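Pyridoxamine 5-phosphate-dependent dehydrase (Escherichia coli, PDB 3B8X) removes the C3'-hydroxyl of GDP-4-keto-6-deoxy-D-mannose by a combined transamination and deoxygenation that depends on pyridoxal phosphate, a step towards L-colitose for the O-antigen. Local coordinates at residues Leu265-Leu268 with Pro269-Ile272; Arg275-Asn278 with Ala279-Phe282; Gly372-Gln375 with Ile376-Asp380. The protein carries 1 engineered substitution. All coordinates share one frame; numbering follows the deposited sequence.

Interaction 1 (Leu265-Leu268 with Pro269-Ile272)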
ATOM      1  N   LEU B 265      15.932  14.799   6.339  1.00  8.70           N
ATOM      2  CA  LEU B 265      16.090  15.847   5.342  1.00 14.65           C
ATOM      3  C   LEU B 265      17.189  16.825   5.780  1.00 16.19           C
ATOM      4  O   LEU B 265      17.916  17.359   4.954  1.00 14.01           O
ATOM      5  CB  LEU B 265      14.774  16.596   5.066  1.00 20.89           C
ATOM      6  CG  LEU B 265      13.669  15.788   4.342  1.00 16.59           C
ATOM      7  CD1 LEU B 265      12.405  16.550   4.061  1.00  7.37           C
ATOM      8  CD2 LEU B 265      14.137  15.261   3.003  1.00 12.17           C
ATOM      9  N   LYS B 266      17.326  17.062   7.077  1.00 16.62           N
ATOM     10  CA  LYS B 266      18.374  17.980   7.454  1.00 13.77           C
ATOM     11  C   LYS B 266      19.748  17.397   7.223  1.00 29.82           C
ATOM     12  O   LYS B 266      20.702  18.129   6.936  1.00 13.41           O
ATOM     13  CB  LYS B 266      18.226  18.400   8.894  1.00  9.66           C
ATOM     14  CG  LYS B 266      16.820  18.823   9.215  1.00  9.62           C
ATOM     15  CD  LYS B 266      16.683  18.967  10.702  1.00 13.28           C
ATOM     16  CE  LYS B 266      15.632  19.979  11.059  1.00 19.23           C
ATOM     17  NZ  LYS B 266      15.425  20.076  12.520  1.00 16.18           N
ATOM     18  N   LYS B 267      19.868  16.078   7.328  1.00  9.21           N
ATOM     19  CA  LYS B 267      21.185  15.478   7.173  1.00  8.81           C
ATOM     20  C   LYS B 267      21.534  15.194   5.717  1.00 12.71           C
ATOM     21  O   LYS B 267      22.699  14.989   5.375  1.00 16.63           O
ATOM     22  CB  LYS B 267      21.245  14.156   7.950  1.00 17.92           C
ATOM     23  CG  LYS B 267      21.464  14.303   9.477  1.00 23.56           C
ATOM     24  CD  LYS B 267      20.960  13.078  10.222  1.00 13.36           C
ATOM     25  CE  LYS B 267      21.149  13.143  11.743  1.00 13.05           C
ATOM     26  NZ  LYS B 267      19.879  12.851  12.335  1.00 14.56           N
ATOM     27  N   LEU B 268      20.511  15.127   4.872  1.00 10.75           N
ATOM     28  CA  LEU B 268      20.723  14.761   3.471  1.00 17.22           C
ATOM     29  C   LEU B 268      21.932  15.349   2.729  1.00 11.97           C
ATOM     30  O   LEU B 268      22.668  14.651   2.023  1.00 10.72           O
ATOM     31  CB  LEU B 268      19.430  14.954   2.680  1.00 11.06           C
ATOM     32  CG  LEU B 268      19.496  14.597   1.208  1.00 22.81           C
ATOM     33  CD1 LEU B 268      19.545  13.107   1.098  1.00 14.48           C
ATOM     34  CD2 LEU B 268      18.256  15.160   0.561  1.00 15.74           C
ATOM     35  N   PRO B 269      22.103  16.661   2.847  1.00 17.68           N
ATOM     36  CA  PRO B 269      23.176  17.324   2.108  1.00 23.91           C
ATOM     37  C   PRO B 269      24.522  16.709   2.477  1.00 28.57           C
ATOM     38  O   PRO B 269      25.385  16.459   1.633  1.00 18.79           O
ATOM     39  CB  PRO B 269      23.068  18.799   2.562  1.00 15.37           C
ATOM     40  CG  PRO B 269      21.580  18.957   2.958  1.00 16.86           C
ATOM     41  CD  PRO B 269      21.312  17.613   3.659  1.00  9.75           C
ATOM     42  N   ARG B 270      24.704  16.474   3.760  1.00  9.96           N
ATOM     43  CA  ARG B 270      25.933  15.872   4.222  1.00 12.52           C
ATOM     44  C   ARG B 270      25.976  14.422   3.749  1.00 17.86           C
ATOM     45  O   ARG B 270      27.004  13.877   3.364  1.00  8.43           O
ATOM     46  CB  ARG B 270      25.952  15.933   5.737  1.00 10.10           C
ATOM     47  CG  ARG B 270      27.352  15.788   6.304  1.00 21.09           C
ATOM     48  CD  ARG B 270      27.407  15.845   7.827  1.00 50.66           C
ATOM     49  NE  ARG B 270      26.209  15.361   8.525  1.00 35.48           N
ATOM     50  CZ  ARG B 270      26.059  14.119   8.979  1.00 55.62           C
ATOM     51  NH1 ARG B 270      27.026  13.227   8.753  1.00 28.69           N
ATOM     52  NH2 ARG B 270      24.950  13.762   9.640  1.00 25.56           N
ATOM     53  N   PHE B 271      24.845  13.752   3.787  1.00  7.89           N
ATOM     54  CA  PHE B 271      24.872  12.384   3.349  1.00  3.53           C
ATOM     55  C   PHE B 271      25.311  12.412   1.879  1.00  9.41           C
ATOM     56  O   PHE B 271      26.103  11.571   1.456  1.00 13.98           O
ATOM     57  CB  PHE B 271      23.446  11.793   3.400  1.00  7.00           C
ATOM     58  CG  PHE B 271      22.964  11.430   4.794  1.00 10.71           C
ATOM     59  CD1 PHE B 271      23.807  11.481   5.882  1.00 15.67           C
ATOM     60  CD2 PHE B 271      21.660  10.986   4.985  1.00 18.60           C
ATOM     61  CE1 PHE B 271      23.339  11.117   7.154  1.00 17.33           C
ATOM     62  CE2 PHE B 271      21.208  10.586   6.235  1.00 12.80           C
ATOM     63  CZ  PHE B 271      22.049  10.657   7.332  1.00 21.57           C
ATOM     64  N   ILE B 272      24.799  13.350   1.082  1.00 13.81           N
ATOM     65  CA  ILE B 272      25.148  13.314  -0.337  1.00 11.15           C
ATOM     66  C   ILE B 272      26.652  13.611  -0.527  1.00 21.68           C
ATOM     67  O   ILE B 272      27.385  13.029  -1.374  1.00  9.83           O
ATOM     68  CB  ILE B 272      24.268  14.258  -1.229  1.00 10.65           C
ATOM     69  CG1 ILE B 272      22.853  13.740  -1.451  1.00 15.27           C
ATOM     70  CG2 ILE B 272      24.920  14.457  -2.583  1.00 17.11           C
ATOM     71  CD1 ILE B 272      22.505  12.437  -0.813  1.00 17.69           C
TER
HETATM   72  O   HOH W   1      23.164  18.063   6.460  1.00 13.93           O

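Interaction 2 (Arg275-Asn278 with Ala279-Phe282)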
ATOM      1  N   ARG B 275      28.733  10.472   0.366  1.00  5.65           N
ATOM      2  CA  ARG B 275      28.535   9.492  -0.690  1.00  9.21           C
ATOM      3  C   ARG B 275      29.298   9.882  -1.951  1.00 31.51           C
ATOM      4  O   ARG B 275      29.894   9.028  -2.598  1.00 16.84           O
ATOM      5  CB  ARG B 275      27.062   9.388  -1.044  1.00  8.67           C
ATOM      6  CG  ARG B 275      26.246   8.607  -0.042  1.00 15.22           C
ATOM      7  CD  ARG B 275      24.851   8.510  -0.578  1.00  6.85           C
ATOM      8  NE  ARG B 275      24.042   7.641   0.255  1.00 11.88           N
ATOM      9  CZ  ARG B 275      23.770   6.391  -0.060  1.00 16.65           C
ATOM     10  NH1 ARG B 275      24.222   5.859  -1.198  1.00 14.95           N
ATOM     11  NH2 ARG B 275      23.074   5.674   0.794  1.00  1.00           N
ATOM     12  N   ARG B 276      29.222  11.142  -2.360  1.00 12.74           N
ATOM     13  CA  ARG B 276      30.009  11.544  -3.543  1.00 20.24           C
ATOM     14  C   ARG B 276      31.523  11.475  -3.289  1.00 17.00           C
ATOM     15  O   ARG B 276      32.297  11.113  -4.184  1.00 21.87           O
ATOM     16  CB  ARG B 276      29.572  12.903  -4.146  1.00 12.75           C
ATOM     17  CG  ARG B 276      28.191  12.835  -4.810  1.00 13.60           C
ATOM     18  CD  ARG B 276      27.551  14.225  -5.043  1.00 17.15           C
ATOM     19  NE  ARG B 276      28.429  14.977  -5.920  1.00 13.11           N
ATOM     20  CZ  ARG B 276      28.712  14.617  -7.168  1.00 40.93           C
ATOM     21  NH1 ARG B 276      28.152  13.538  -7.709  1.00 18.99           N
ATOM     22  NH2 ARG B 276      29.569  15.338  -7.872  1.00 32.15           N
ATOM     23  N   LYS B 277      31.984  11.784  -2.077  1.00 10.99           N
ATOM     24  CA  LYS B 277      33.438  11.663  -1.880  1.00  9.21           C
ATOM     25  C   LYS B 277      33.812  10.188  -1.946  1.00 18.72           C
ATOM     26  O   LYS B 277      34.858   9.820  -2.468  1.00 12.72           O
ATOM     27  CB  LYS B 277      33.897  12.254  -0.556  1.00  9.12           C
ATOM     28  CG  LYS B 277      35.392  12.439  -0.499  1.00 44.09           C
ATOM     29  CD  LYS B 277      35.778  13.819  -0.002  1.00 71.05           C
ATOM     30  CE  LYS B 277      37.301  13.938   0.112  1.00 99.89           C
ATOM     31  NZ  LYS B 277      37.825  13.806   1.514  1.00 99.89           N
ATOM     32  N   ASN B 278      32.901   9.332  -1.508  1.00 13.35           N
ATOM     33  CA  ASN B 278      33.221   7.912  -1.557  1.00 12.13           C
ATOM     34  C   ASN B 278      33.321   7.557  -3.015  1.00 14.18           C
ATOM     35  O   ASN B 278      34.144   6.749  -3.409  1.00 12.34           O
ATOM     36  CB  ASN B 278      32.104   7.059  -0.939  1.00 14.91           C
ATOM     37  CG  ASN B 278      32.148   7.045   0.579  1.00 20.85           C
ATOM     38  OD1 ASN B 278      33.205   7.203   1.196  1.00 19.02           O
ATOM     39  ND2 ASN B 278      30.985   6.837   1.192  1.00 11.63           N
ATOM     40  N   ALA B 279      32.438   8.143  -3.804  1.00 12.04           N
ATOM     41  CA  ALA B 279      32.387   7.811  -5.228  1.00 23.31           C
ATOM     42  C   ALA B 279      33.679   8.263  -5.895  1.00 14.86           C
ATOM     43  O   ALA B 279      34.168   7.628  -6.812  1.00 12.40           O
ATOM     44  CB  ALA B 279      31.164   8.451  -5.894  1.00  5.41           C
ATOM     45  N   GLU B 280      34.232   9.369  -5.423  1.00 12.78           N
ATOM     46  CA  GLU B 280      35.442   9.879  -6.024  1.00 15.73           C
ATOM     47  C   GLU B 280      36.600   8.925  -5.824  1.00 13.02           C
ATOM     48  O   GLU B 280      37.342   8.618  -6.754  1.00  7.99           O
ATOM     49  CB  GLU B 280      35.776  11.227  -5.412  1.00 23.10           C
ATOM     50  CG  GLU B 280      37.182  11.710  -5.654  1.00 16.55           C
ATOM     51  CD  GLU B 280      37.418  12.976  -4.868  1.00 99.89           C
ATOM     52  OE1 GLU B 280      37.672  12.900  -3.645  1.00 48.96           O
ATOM     53  OE2 GLU B 280      37.261  14.054  -5.470  1.00 36.80           O
ATOM     54  N   TYR B 281      36.740   8.433  -4.606  1.00 19.26           N
ATOM     55  CA  TYR B 281      37.797   7.487  -4.287  1.00 23.41           C
ATOM     56  C   TYR B 281      37.601   6.164  -5.050  1.00  7.46           C
ATOM     57  O   TYR B 281      38.514   5.595  -5.666  1.00 14.73           O
ATOM     58  CB  TYR B 281      37.753   7.256  -2.777  1.00 19.38           C
ATOM     59  CG  TYR B 281      38.942   6.496  -2.285  1.00 23.75           C
ATOM     60  CD1 TYR B 281      40.201   7.072  -2.365  1.00 22.57           C
ATOM     61  CD2 TYR B 281      38.833   5.178  -1.823  1.00 14.81           C
ATOM     62  CE1 TYR B 281      41.318   6.402  -1.934  1.00 34.09           C
ATOM     63  CE2 TYR B 281      39.942   4.493  -1.418  1.00 14.12           C
ATOM     64  CZ  TYR B 281      41.195   5.119  -1.468  1.00  8.59           C
ATOM     65  OH  TYR B 281      42.333   4.458  -1.032  1.00 14.11           O
ATOM     66  N   PHE B 282      36.363   5.697  -5.032  1.00  9.23           N
ATOM     67  CA  PHE B 282      36.003   4.469  -5.759  1.00  5.66           C
ATOM     68  C   PHE B 282      36.441   4.552  -7.243  1.00 22.49           C
ATOM     69  O   PHE B 282      37.122   3.650  -7.767  1.00 15.39           O
ATOM     70  CB  PHE B 282      34.469   4.289  -5.691  1.00 12.72           C
ATOM     71  CG  PHE B 282      33.944   3.170  -6.564  1.00 11.92           C
ATOM     72  CD1 PHE B 282      34.204   1.840  -6.236  1.00  9.31           C
ATOM     73  CD2 PHE B 282      33.232   3.459  -7.725  1.00  6.10           C
ATOM     74  CE1 PHE B 282      33.743   0.785  -7.065  1.00 10.57           C
ATOM     75  CE2 PHE B 282      32.776   2.441  -8.570  1.00  7.07           C
ATOM     76  CZ  PHE B 282      33.045   1.099  -8.253  1.00 23.93           C
TER

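Interaction 3 (Gly372-Gln375 with Ile376-Asp380). With NA (sodium ion), chain K; NA (sodium ion), chain L.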
ATOM      1  N   GLY B 372      27.796  -1.757  -1.929  1.00 19.22           N
ATOM      2  CA  GLY B 372      27.198  -0.575  -1.384  1.00  1.98           C
ATOM      3  C   GLY B 372      27.906   0.769  -1.343  1.00 10.18           C
ATOM      4  O   GLY B 372      29.131   0.897  -1.348  1.00  7.43           O
ATOM      5  N   ASN B 373      27.086   1.805  -1.265  1.00  3.43           N
ATOM      6  CA  ASN B 373      27.677   3.122  -0.938  1.00  4.47           C
ATOM      7  C   ASN B 373      26.920   3.587   0.321  1.00 18.30           C
ATOM      8  O   ASN B 373      25.757   3.247   0.525  1.00 13.25           O
ATOM      9  CB  ASN B 373      27.607   4.127  -2.098  1.00 12.91           C
ATOM     10  CG  ASN B 373      28.458   5.385  -1.828  1.00  5.53           C
ATOM     11  OD1 ASN B 373      29.248   5.426  -0.878  1.00 10.14           O
ATOM     12  ND2 ASN B 373      28.280   6.413  -2.663  1.00  7.38           N
ATOM     13  N   HIS B 374      27.561   4.332   1.204  1.00 13.24           N
ATOM     14  CA  HIS B 374      26.898   4.786   2.420  1.00 13.10           C
ATOM     15  C   HIS B 374      27.154   6.274   2.643  1.00 12.37           C
ATOM     16  O   HIS B 374      28.052   6.856   2.036  1.00 15.67           O
ATOM     17  CB  HIS B 374      27.457   4.044   3.699  1.00 16.11           C
ATOM     18  CG  HIS B 374      27.408   2.550   3.630  1.00 14.16           C
ATOM     19  ND1 HIS B 374      27.046   1.779   4.711  1.00 27.21           N
ATOM     20  CD2 HIS B 374      27.706   1.682   2.631  1.00 16.98           C
ATOM     21  CE1 HIS B 374      27.119   0.500   4.380  1.00 19.19           C
ATOM     22  NE2 HIS B 374      27.557   0.412   3.139  1.00 14.51           N
ATOM     23  N   GLN B 375      26.439   6.848   3.607  1.00 11.45           N
ATOM     24  CA  GLN B 375      26.583   8.261   3.976  1.00  5.04           C
ATOM     25  C   GLN B 375      27.716   8.460   4.972  1.00 10.15           C
ATOM     26  O   GLN B 375      27.819   9.490   5.598  1.00 15.81           O
ATOM     27  CB  GLN B 375      25.286   8.759   4.606  1.00  8.90           C
ATOM     28  CG  GLN B 375      24.968   8.216   6.021  1.00 19.69           C
ATOM     29  CD  GLN B 375      24.814   6.681   6.160  1.00 22.80           C
ATOM     30  OE1 GLN B 375      24.427   5.965   5.228  1.00 15.77           O
ATOM     31  NE2 GLN B 375      25.113   6.184   7.348  1.00 21.29           N
ATOM     32  N   ILE B 376      28.518   7.421   5.156  1.00  9.77           N
ATOM     33  CA  ILE B 376      29.690   7.383   6.033  1.00 11.20           C
ATOM     34  C   ILE B 376      30.902   7.057   5.124  1.00 18.58           C
ATOM     35  O   ILE B 376      30.752   6.284   4.190  1.00 17.16           O
ATOM     36  CB  ILE B 376      29.537   6.179   7.044  1.00 19.42           C
ATOM     37  CG1 ILE B 376      28.293   6.331   7.906  1.00 25.28           C
ATOM     38  CG2 ILE B 376      30.735   6.056   7.972  1.00 30.08           C
ATOM     39  CD1 ILE B 376      27.519   5.042   8.028  1.00 89.61           C
ATOM     40  N   GLU B 377      32.083   7.629   5.369  1.00 19.67           N
ATOM     41  CA  GLU B 377      33.246   7.337   4.516  1.00 19.58           C
ATOM     42  C   GLU B 377      33.480   5.850   4.436  1.00 30.28           C
ATOM     43  O   GLU B 377      33.302   5.150   5.427  1.00 22.54           O
ATOM     44  CB  GLU B 377      34.534   8.043   4.979  1.00 10.29           C
ATOM     45  CG  GLU B 377      35.069   7.598   6.356  1.00 16.54           C
ATOM     46  CD  GLU B 377      36.081   6.454   6.314  1.00 23.88           C
ATOM     47  OE1 GLU B 377      36.458   5.969   5.229  1.00 35.14           O
ATOM     48  OE2 GLU B 377      36.489   5.999   7.397  1.00 26.35           O
ATOM     49  N   LEU B 378      33.943   5.396   3.276  1.00  9.97           N
ATOM     50  CA  LEU B 378      34.191   3.984   3.034  1.00 14.76           C
ATOM     51  C   LEU B 378      35.615   3.742   2.496  1.00 19.51           C
ATOM     52  O   LEU B 378      35.847   2.776   1.744  1.00 16.80           O
ATOM     53  CB  LEU B 378      33.175   3.508   1.975  1.00 13.25           C
ATOM     54  CG  LEU B 378      31.763   3.207   2.484  1.00 35.30           C
ATOM     55  CD1 LEU B 378      30.742   2.998   1.354  1.00 10.35           C
ATOM     56  CD2 LEU B 378      31.811   1.978   3.368  1.00 25.26           C
ATOM     57  N   PHE B 379      36.572   4.589   2.859  1.00 18.25           N
ATOM     58  CA  PHE B 379      37.908   4.416   2.286  1.00  5.72           C
ATOM     59  C   PHE B 379      38.538   3.073   2.470  1.00 14.77           C
ATOM     60  O   PHE B 379      39.102   2.546   1.519  1.00 19.32           O
ATOM     61  CB  PHE B 379      38.892   5.533   2.628  1.00  9.51           C
ATOM     62  CG  PHE B 379      38.319   6.906   2.485  1.00 17.76           C
ATOM     63  CD1 PHE B 379      38.174   7.726   3.603  1.00 14.91           C
ATOM     64  CD2 PHE B 379      37.852   7.358   1.262  1.00 99.89           C
ATOM     65  CE1 PHE B 379      37.611   8.968   3.498  1.00 27.16           C
ATOM     66  CE2 PHE B 379      37.278   8.610   1.147  1.00 39.77           C
ATOM     67  CZ  PHE B 379      37.163   9.422   2.276  1.00 25.91           C
ATOM     68  N   ASP B 380      38.457   2.524   3.690  1.00 10.42           N
ATOM     69  CA  ASP B 380      39.069   1.195   3.930  1.00 11.50           C
ATOM     70  C   ASP B 380      38.341   0.109   3.204  1.00 16.40           C
ATOM     71  O   ASP B 380      38.939  -0.836   2.693  1.00 12.68           O
ATOM     72  CB  ASP B 380      39.141   0.855   5.421  1.00 14.23           C
ATOM     73  CG  ASP B 380      39.961   1.873   6.200  1.00 23.97           C
ATOM     74  OD1 ASP B 380      40.919   2.432   5.619  1.00 21.29           O
ATOM     75  OD2 ASP B 380      39.601   2.166   7.358  1.00 29.44           O
TER
HETATM   76 NA    NA K 666      23.691   1.624   0.645  1.00 17.75          NA
HETATM   77 NA    NA L 667      37.060   3.115   8.394  1.00 43.46          NA
HETATM   78  O   HOH W   2      24.096   0.813  -1.595  1.00 12.06           O
HETATM   79  O   HOH W   3      22.193   3.190  -0.675  1.00 11.82           O
HETATM   80  O   HOH W   4      21.492   0.085  -0.370  1.00 22.66           O
HETATM   81  O   HOH W   5      22.830   2.860   2.404  1.00 15.07           O
HETATM   82  O   HOH W   6      36.228   0.402   8.267  1.00 48.09           O

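Interaction 1 (Leu265-Leu268 with Pro269-Ile272)
The phenyl ring of F271 receives the CB methylene of K267 on one face: CB of K267 stands 3.9 Å from the ring centroid, 20° off the normal, in a CH-pi contact offset toward the rim. The carbonyl oxygen of K267 lies over a face of the same ring, nearer its root, so one residue supplies both an aliphatic and a polar atom to the aromatic surface. The other flat group, the guanidinium of R270, is approached obliquely, with NH2 of R270 3.5 Å from CG of K267, the two chains running side by side. NZ of K267 and NH2 of R270 remain 5.8 Å apart, and the ammonium is paired with E17 and D14.

One residue further along, L268 and I272 lie alongside each other and meet through their terminal methyls, CD1 of L268 being 3.6 Å from CD1 of I272. CG of L268 is opposite its backbone N (chi1 -179°), on the carbonyl side, which helps bring CD1 to I272. The backbone pairs the same residues: F271 N gives to K267 O at 2.9 Å and I272 N to L268 O at 2.7 Å.

P269 breaks the pattern. It has no N-H to give to L265 O, and its ring carbon CD instead crowds the preceding turn, 3.4 Å from K266 O. R270 N does not reach K266 O directly; a water gives a hydrogen to K266 O at 2.5 Å and accepts only a weak bond from R270 N. Outside the segments, L265 packs on helix 34-47. The combination of internal proline, two missing i-to-i-4 backbone hydrogen bonds and inserted water is a classic hydrated proline kink, set here in the long helix 255-286 of this aminotransferase-fold enzyme.

Interaction 2 (Arg275-Asn278 with Ala279-Phe282)
K277 and E280 share the outer face of the helix, their side chains side by side and pointing the same way. OE1 of E280 rests against the aliphatic part of the lysine, 3.9 Å from both CG and CE of K277, while NZ of K277 stays 5.2 Å from OE1 of E280, too far for a salt bridge. CG of E280 lies opposite its backbone N (chi1 164°), which contributes to placing the carboxylate beside K277.

Four i-to-i+4 backbone bonds of the alpha-helix 255-286 fix the spacing of this i-to-i+3 pair. A279 N gives to R275 O, E280 N to R276 O at 2.9 Å, Y281 N to K277 O at 3.2 Å and F282 N to N278 O at 2.9 Å; the last two are close to straight. K277 O also accepts weakly from E280 N. The CB of A279 sits 3.4 Å from R276 O, close against the preceding turn.

Further out, the other side chains tie the helix to its surroundings. R276 forms a salt bridge with E297 and bonds to S301 O, R275 reaches W303 O, and Y281 OH is hydrogen-bonded to D383 of helix 379-388. F282 stacks on F306. OD1 of N278 accepts from L378 N, and its ND2 gives to I376 O.

The surface K277-E280 pair probably adds a mild electrostatic attraction, whereas directed polar bonds and aromatic packing tie the rest of the helix to its neighbours.

Interaction 3 (Gly372-Gln375 with Ile376-Asp380)
H374 and L378 meet at about a right angle: the leucine's branched end is presented to the imidazole, with CD1 of L378 3.5 Å from CD2 of H374 and the other methyl, CD2, over a face of the ring. The same CD1 touches the backbone N of H374 and lies 3.6 Å from OD1 of N373, whose side chain slants across that of the leucine. One methyl thus fills the angle between an imidazole and a carboxamide. L378 gets there with CG beside its own backbone N (chi1 -80°), its CB already directed at the earlier segment. The imidazole cannot turn freely beneath it, because both ring nitrogens are engaged, NE2 by P7 O and ND1 by S10 OG. The carboxamide is fixed as well: OD1 of N373 accepts a weak bond from H374 N and another bond from N278, and ND2 of N373 gives to W303 O.

This turn joins strand 368-372, of the four-stranded antiparallel sheet, to helix 379-388, and L378 occupies the N-cap position of that helix. Just ahead of the cap, E377 bends forward (chi2 92°), and its OE1 accepts the first-turn amide F379 N at 2.7 Å, nearly along the carboxylate C-O axis. F379 itself sets its ring edge-to-face with that of Y281.

Two sodium ions mark the ends of the turn. N373 O binds one at 2.6 Å, together with four waters and L8 O. D380 OD2 holds the other at 2.9 Å, with a water and further atoms from elsewhere in the structure; OE2 of E377 lies 3.1 Å from this ion. In another crystal structure of this protein, E377 and D380 bind magnesium.

How the interactions relate
Interactions 1 and 2 follow each other along helix 255-286, their centres 15 Å apart, and interaction 3 lies against both. F271 of interaction 1 packs through CD1 on CB of Q375 at 3.4 Å. N278 is the firmer junction: its OD1 probably accepts from L378 N at 2.9 Å, and its ND2 probably gives to N373 OD1 at 3.0 Å, so one helix residue bridges N373 and L378 of interaction 3, whose centre is about 8 Å from that of interaction 2. The bound GDP-sugar-cofactor adduct lies close by, the nearest atoms of the side chains of H374 and R275 being about 8 and 10 Å from it.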